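2''-aminoglycoside nucleotidyltransferase (Klebsiella pneumoniae, PDB 4WQK) adenylates the 2''-hydroxyl group of kanamycin, gentamicin, tobramycin and related aminoglycosides with the help of two magnesium ions, making bacteria resistant to these antibiotics. Local coordinates at residues W30-R35 against I150-L155. Sequence-based numbering, arbitrary orientation.
Sequences WAIDAR and IESYRL
Ile32 is the one residue of 30-35 in direct contact with 150-155, reaching with two methyls from helix 28-36 to Ser152 and Leu155, which lie one turn apart on helix 147-160. Its longer branch ends at Ser152, where CD1 lies 3.8 Å from the backbone O and 4.0 Å from CB. The shorter branch goes to the next turn: CG2 sits 4.1 Å from CG of Leu155 and equally far from its CD2, the two side chains running at a slant to one another. Torsions divide the work, since CG1 of Ile32 is anti to its carbonyl carbon (chi1 -62°) and continues extended to CD1, while CG2 takes the place anti to the backbone N.

No direct hydrogen bond joins the two segments; the polar link runs through a water. This water donates to OD1 of Asp33 at 2.9 Å and accepts a weak bond from OG of Ser152 at 3.4 Å, doubtful because it depends on which of two conformers Ser152 adopts. The Asp33 carboxylate also bonds Thr40 and His43; the main partner of the Ser152 hydroxyl is NE of Arg41.

The helices belong to different domains, N-terminal for 30-35 and C-terminal for 150-155, and Tyr133 of helix 126-139 touches both Ile32 and Ser152. Kanamycin binds in the cleft between these domains, and the contact is one bridge between them. A bound magnesium ion lies about 9 Å from the side chain of Ser152; the metal site includes Asp45 and Asp47. Just 128 Å² is buried: van der Waals contact of Ile32 with Leu155 and Ser152, a water link whose Ser152 leg is weak and doubtful, and no direct hydrogen bond. So thin and non-directional a contact probably adds little specific bonding between the domains at this point.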
loop_
_atom_site.group_PDB
_atom_site.type_symbol
_atom_site.label_atom_id
_atom_site.label_comp_id
_atom_site.label_asym_id
_atom_site.label_seq_id
_atom_site.Cartn_x
_atom_site.Cartn_y
_atom_site.Cartn_z
ATOM N N TRP A 30 -5.892 -0.211 -3.361
ATOM C CA TRP A 30 -5.540 -1.058 -4.498
ATOM C C TRP A 30 -4.947 -2.406 -4.054
ATOM O O TRP A 30 -5.121 -3.396 -4.753
ATOM C CB TRP A 30 -4.554 -0.333 -5.435
ATOM C CG TRP A 30 -5.254 0.317 -6.595
ATOM C CD1 TRP A 30 -5.394 1.648 -6.817
ATOM C CD2 TRP A 30 -5.940 -0.353 -7.654
ATOM N NE1 TRP A 30 -6.104 1.852 -7.985
ATOM C CE2 TRP A 30 -6.438 0.640 -8.526
ATOM C CE3 TRP A 30 -6.153 -1.696 -7.962
ATOM C CZ2 TRP A 30 -7.183 0.328 -9.682
ATOM C CZ3 TRP A 30 -6.885 -2.012 -9.096
ATOM C CH2 TRP A 30 -7.399 -0.997 -9.946
ATOM N N ALA A 31 -4.287 -2.448 -2.885
ATOM C CA ALA A 31 -3.737 -3.731 -2.404
ATOM C C ALA A 31 -4.851 -4.678 -2.024
ATOM O O ALA A 31 -4.774 -5.926 -2.264
ATOM C CB ALA A 31 -2.823 -3.546 -1.217
ATOM N N ILE A 32 -5.914 -4.128 -1.422
ATOM C CA ILE A 32 -7.099 -4.930 -1.109
ATOM C C ILE A 32 -7.698 -5.528 -2.400
ATOM O O ILE A 32 -7.948 -6.729 -2.472
ATOM C CB ILE A 32 -8.162 -4.086 -0.357
ATOM C CG1 ILE A 32 -7.561 -3.602 0.975
ATOM C CG2 ILE A 32 -9.480 -4.868 -0.164
ATOM C CD1 ILE A 32 -8.440 -2.586 1.698
ATOM N N ASP A 33 -7.883 -4.695 -3.417
ATOM C CA ASP A 33 -8.477 -5.172 -4.673
ATOM C C ASP A 33 -7.539 -6.150 -5.366
ATOM O O ASP A 33 -8.028 -7.133 -5.938
ATOM C CB ASP A 33 -8.807 -3.998 -5.596
ATOM C CG ASP A 33 -10.074 -3.263 -5.176
ATOM O OD1 ASP A 33 -10.649 -3.536 -4.069
ATOM O OD2 ASP A 33 -10.533 -2.403 -5.967
ATOM N N ALA A 34 -6.231 -5.903 -5.267
ATOM C CA ALA A 34 -5.264 -6.823 -5.883
ATOM C C ALA A 34 -5.319 -8.205 -5.202
ATOM O O ALA A 34 -5.344 -9.242 -5.881
ATOM C CB ALA A 34 -3.911 -6.225 -5.846
ATOM N N ARG A 35 -5.322 -8.235 -3.865
ATOM C CA ARG A 35 -5.393 -9.511 -3.174
ATOM C C ARG A 35 -6.704 -10.219 -3.459
ATOM O O ARG A 35 -6.772 -11.467 -3.525
ATOM C CB ARG A 35 -5.239 -9.313 -1.654
ATOM C CG ARG A 35 -3.807 -9.024 -1.287
ATOM C CD ARG A 35 -3.557 -9.029 0.224
ATOM N NE ARG A 35 -2.122 -8.890 0.386
ATOM C CZ ARG A 35 -1.263 -9.904 0.401
ATOM N NH1 ARG A 35 -1.703 -11.169 0.330
ATOM N NH2 ARG A 35 0.040 -9.653 0.490
ATOM N N ILE A 150 -14.847 2.703 5.622
ATOM C CA ILE A 150 -15.511 1.733 6.454
ATOM C C ILE A 150 -15.670 0.444 5.639
ATOM O O ILE A 150 -15.357 -0.646 6.122
ATOM C CB ILE A 150 -16.850 2.285 6.925
ATOM C CG1 ILE A 150 -16.617 3.508 7.815
ATOM C CG2 ILE A 150 -17.591 1.254 7.756
ATOM C CD1 ILE A 150 -16.048 3.151 9.148
ATOM N N GLU A 151 -16.097 0.565 4.392
ATOM C CA GLU A 151 -16.318 -0.626 3.578
ATOM C C GLU A 151 -15.017 -1.345 3.243
ATOM O O GLU A 151 -14.985 -2.587 3.256
ATOM C CB GLU A 151 -17.062 -0.266 2.291
ATOM C CG GLU A 151 -18.475 0.203 2.567
ATOM C CD GLU A 151 -19.250 0.589 1.313
ATOM O OE1 GLU A 151 -18.614 0.821 0.256
ATOM O OE2 GLU A 151 -20.500 0.665 1.391
ATOM N N SER A 152 -13.958 -0.603 2.923
ATOM C CA SER A 152 -12.697 -1.245 2.558
ATOM C C SER A 152 -12.107 -1.940 3.790
ATOM O O SER A 152 -11.586 -3.064 3.693
ATOM C CB SER A 152 -11.701 -0.235 1.963
ATOM O OG SER A 152 -11.936 0.007 0.579
ATOM N N TYR A 153 -12.217 -1.295 4.960
ATOM C CA TYR A 153 -11.777 -1.922 6.205
ATOM C C TYR A 153 -12.491 -3.230 6.470
ATOM O O TYR A 153 -11.832 -4.244 6.760
ATOM C CB TYR A 153 -11.995 -0.980 7.392
ATOM C CG TYR A 153 -11.616 -1.551 8.746
ATOM C CD1 TYR A 153 -10.278 -1.714 9.102
ATOM C CD2 TYR A 153 -12.582 -1.956 9.655
ATOM C CE1 TYR A 153 -9.908 -2.232 10.336
ATOM C CE2 TYR A 153 -12.210 -2.493 10.900
ATOM C CZ TYR A 153 -10.884 -2.606 11.233
ATOM O OH TYR A 153 -10.527 -3.130 12.467
ATOM N N ARG A 154 -13.825 -3.231 6.378
ATOM C CA ARG A 154 -14.548 -4.456 6.687
ATOM C C ARG A 154 -14.224 -5.543 5.676
ATOM O O ARG A 154 -14.142 -6.694 6.059
ATOM C CB ARG A 154 -16.055 -4.246 6.768
ATOM C CG ARG A 154 -16.494 -3.605 8.061
ATOM C CD ARG A 154 -18.018 -3.588 8.051
ATOM N NE ARG A 154 -18.521 -2.456 8.862
ATOM C CZ ARG A 154 -19.040 -2.499 10.092
ATOM N NH1 ARG A 154 -19.226 -3.638 10.716
ATOM N NH2 ARG A 154 -19.415 -1.382 10.676
ATOM N N LEU A 155 -13.979 -5.177 4.426
ATOM C CA LEU A 155 -13.552 -6.158 3.427
ATOM C C LEU A 155 -12.197 -6.793 3.761
ATOM O O LEU A 155 -12.043 -8.017 3.689
ATOM C CB LEU A 155 -13.501 -5.483 2.080
ATOM C CG LEU A 155 -13.199 -6.316 0.865
ATOM C CD1 LEU A 155 -14.032 -7.616 0.912
ATOM C CD2 LEU A 155 -13.580 -5.453 -0.332
HETATM O O HOH W 1 -10.336 -1.639 -1.871
#